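Local coordinates for hypothetical protein (PDB 1VKB) that probably acts as a gamma-glutamyl cyclotransferase-type enzyme of the AIG2-like family, at residues Glu50-Val55 / Pro63-Leu68. Sequence-based numbering, arbitrary orientation.
Sequences ESFPLV and PWLLYL
Phe52 reaches across to Leu65, Leu66 and Tyr67. Its CB meets CD1 of Leu65 at 3.6 Å. The ring turns an edge to the backbone of 63-68: Phe52 CD1 lies 3.6 Å from Leu66 O, with Leu68 N also near the ring plane. Phe52 and Tyr67 lie side by side and point the same way. Their planes are turned 36° apart, and their CE1 atoms meet obliquely at 3.9 Å.

Next to it, the Pro53 ring crosses the Leu68 side chain at about a right angle. Pro53 CD and CG touch CB of Leu68, while Pro53 CB rests on CD1 of Leu66. Val55 CG1 lies anti to the carbonyl carbon (chi1 -63°), which leaves CG2 between the backbone N and the carbonyl carbon, 3.9 Å from CD2 of Leu66. Leu65 CG, anti to its backbone N (chi1 -165°), lies near CB of Phe52. Its CD1 touches the CB atoms of both Phe52 and Leu54.

The backbones form an antiparallel beta hairpin. Val55 and Trp64 are a hydrogen-bonded pair, joined by Val55 N to Trp64 O at 3.0 Å and Trp64 N to Val55 O at 2.8 Å. Leu66 N adds a nearly straight bond to Pro53 O, also 2.8 Å. Beyond it, Tyr67 centres an inverse gamma turn. Strand 121-129 pairs in parallel with 62-66. Phe52 touches Leu105 and Tyr67 touches Thr103, both of strand 101-109. Trp64 NE1 bonds to Ala57 O, and its ring stacks on Tyr100.

An alanine in place of Phe52 would probably leave a gap where the ring stood, between Leu66 O and Tyr67, and cost the Tyr67 ring its contact with CE1. The hydrogen bonds across the two segments are all between backbones. Three of them hold the hairpin arms in register, and apolar side chains close the mostly buried contact.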
loop_
_atom_site.group_PDB
_atom_site.type_symbol
_atom_site.label_atom_id
_atom_site.label_comp_id
_atom_site.label_asym_id
_atom_site.label_seq_id
_atom_site.Cartn_x
_atom_site.Cartn_y
_atom_site.Cartn_z
ATOM N N GLU A 50 -9.985 -3.207 -9.639
ATOM C CA GLU A 50 -9.145 -3.954 -10.564
ATOM C C GLU A 50 -8.257 -4.938 -9.805
ATOM O O GLU A 50 -7.935 -4.723 -8.635
ATOM C CB GLU A 50 -8.296 -2.998 -11.398
ATOM C CG GLU A 50 -7.412 -3.705 -12.427
ATOM C CD GLU A 50 -8.174 -4.551 -13.452
ATOM O OE1 GLU A 50 -8.541 -5.743 -13.163
ATOM O OE2 GLU A 50 -8.356 -4.012 -14.584
ATOM N N SER A 51 -7.891 -6.043 -10.456
ATOM C CA SER A 51 -6.941 -6.994 -9.826
ATOM C C SER A 51 -5.512 -6.565 -10.133
ATOM O O SER A 51 -5.223 -6.087 -11.243
ATOM C CB SER A 51 -7.214 -8.415 -10.263
ATOM O OG SER A 51 -7.095 -8.517 -11.639
ATOM N N PHE A 52 -4.605 -6.779 -9.185
ATOM C CA PHE A 52 -3.170 -6.534 -9.398
ATOM C C PHE A 52 -2.408 -7.636 -8.679
ATOM O O PHE A 52 -2.896 -8.101 -7.645
ATOM C CB PHE A 52 -2.747 -5.217 -8.741
ATOM C CG PHE A 52 -3.419 -4.020 -9.316
ATOM C CD1 PHE A 52 -2.890 -3.397 -10.420
ATOM C CD2 PHE A 52 -4.615 -3.556 -8.781
ATOM C CE1 PHE A 52 -3.515 -2.301 -10.990
ATOM C CE2 PHE A 52 -5.242 -2.454 -9.333
ATOM C CZ PHE A 52 -4.696 -1.819 -10.443
ATOM N N PRO A 53 -1.193 -7.999 -9.135
ATOM C CA PRO A 53 -0.325 -8.854 -8.330
ATOM C C PRO A 53 0.225 -8.144 -7.116
ATOM O O PRO A 53 0.748 -7.024 -7.232
ATOM C CB PRO A 53 0.822 -9.233 -9.303
ATOM C CG PRO A 53 0.326 -8.863 -10.642
ATOM C CD PRO A 53 -0.542 -7.644 -10.407
ATOM N N LEU A 54 0.161 -8.800 -5.954
ATOM C CA LEU A 54 0.792 -8.318 -4.734
ATOM C C LEU A 54 1.806 -9.336 -4.330
ATOM O O LEU A 54 1.439 -10.491 -4.043
ATOM C CB LEU A 54 -0.240 -8.137 -3.623
ATOM C CG LEU A 54 0.231 -7.844 -2.219
ATOM C CD1 LEU A 54 1.111 -6.557 -2.244
ATOM C CD2 LEU A 54 -0.907 -7.780 -1.192
ATOM N N VAL A 55 3.067 -8.934 -4.327
ATOM C CA VAL A 55 4.153 -9.854 -4.058
ATOM C C VAL A 55 4.983 -9.343 -2.878
ATOM O O VAL A 55 5.097 -8.157 -2.645
ATOM C CB VAL A 55 5.083 -10.066 -5.299
ATOM C CG1 VAL A 55 4.338 -10.701 -6.474
ATOM C CG2 VAL A 55 5.739 -8.767 -5.770
ATOM N N PRO A 63 6.291 -5.658 0.623
ATOM C CA PRO A 63 5.162 -5.874 -0.243
ATOM C C PRO A 63 5.087 -4.858 -1.379
ATOM O O PRO A 63 5.220 -3.636 -1.169
ATOM C CB PRO A 63 3.973 -5.702 0.688
ATOM C CG PRO A 63 4.415 -4.628 1.669
ATOM C CD PRO A 63 5.896 -4.971 1.867
ATOM N N TRP A 64 4.823 -5.367 -2.571
ATOM C CA TRP A 64 4.739 -4.542 -3.772
ATOM C C TRP A 64 3.507 -4.872 -4.550
ATOM O O TRP A 64 3.324 -6.026 -4.962
ATOM C CB TRP A 64 5.945 -4.781 -4.686
ATOM C CG TRP A 64 7.310 -4.812 -4.025
ATOM C CD1 TRP A 64 7.904 -5.862 -3.424
ATOM C CD2 TRP A 64 8.290 -3.740 -4.018
ATOM N NE1 TRP A 64 9.182 -5.523 -3.010
ATOM C CE2 TRP A 64 9.433 -4.223 -3.362
ATOM C CE3 TRP A 64 8.295 -2.426 -4.474
ATOM C CZ2 TRP A 64 10.569 -3.430 -3.152
ATOM C CZ3 TRP A 64 9.427 -1.647 -4.265
ATOM C CH2 TRP A 64 10.539 -2.159 -3.616
ATOM N N LEU A 65 2.688 -3.854 -4.817
ATOM C CA LEU A 65 1.548 -3.989 -5.700
ATOM C C LEU A 65 2.018 -3.639 -7.121
ATOM O O LEU A 65 2.320 -2.459 -7.440
ATOM C CB LEU A 65 0.394 -3.086 -5.245
ATOM C CG LEU A 65 -0.969 -3.398 -5.860
ATOM C CD1 LEU A 65 -1.438 -4.783 -5.398
ATOM C CD2 LEU A 65 -1.971 -2.350 -5.424
ATOM N N LEU A 66 2.167 -4.686 -7.942
ATOM C CA LEU A 66 2.749 -4.540 -9.266
ATOM C C LEU A 66 1.708 -3.937 -10.190
ATOM O O LEU A 66 0.560 -4.367 -10.196
ATOM C CB LEU A 66 3.272 -5.846 -9.806
ATOM C CG LEU A 66 4.127 -6.697 -8.914
ATOM C CD1 LEU A 66 4.621 -7.931 -9.668
ATOM C CD2 LEU A 66 5.259 -5.859 -8.357
ATOM N N TYR A 67 2.119 -2.973 -11.006
ATOM C CA TYR A 67 1.168 -2.286 -11.872
ATOM C C TYR A 67 0.936 -3.113 -13.146
ATOM O O TYR A 67 1.469 -2.812 -14.217
ATOM C CB TYR A 67 1.583 -0.845 -12.178
ATOM C CG TYR A 67 0.408 -0.135 -12.785
ATOM C CD1 TYR A 67 -0.671 0.250 -12.002
ATOM C CD2 TYR A 67 0.297 -0.010 -14.168
ATOM C CE1 TYR A 67 -1.799 0.820 -12.565
ATOM C CE2 TYR A 67 -0.837 0.560 -14.748
ATOM C CZ TYR A 67 -1.881 0.963 -13.943
ATOM O OH TYR A 67 -3.006 1.549 -14.519
ATOM N N LEU A 68 0.146 -4.163 -12.979
ATOM C CA LEU A 68 -0.270 -5.063 -14.021
ATOM C C LEU A 68 -1.765 -5.318 -13.865
ATOM O O LEU A 68 -2.198 -6.403 -13.389
ATOM C CB LEU A 68 0.497 -6.376 -13.894
ATOM C CG LEU A 68 1.992 -6.246 -14.239
ATOM C CD1 LEU A 68 2.766 -7.377 -13.658
ATOM C CD2 LEU A 68 2.162 -6.195 -15.758
#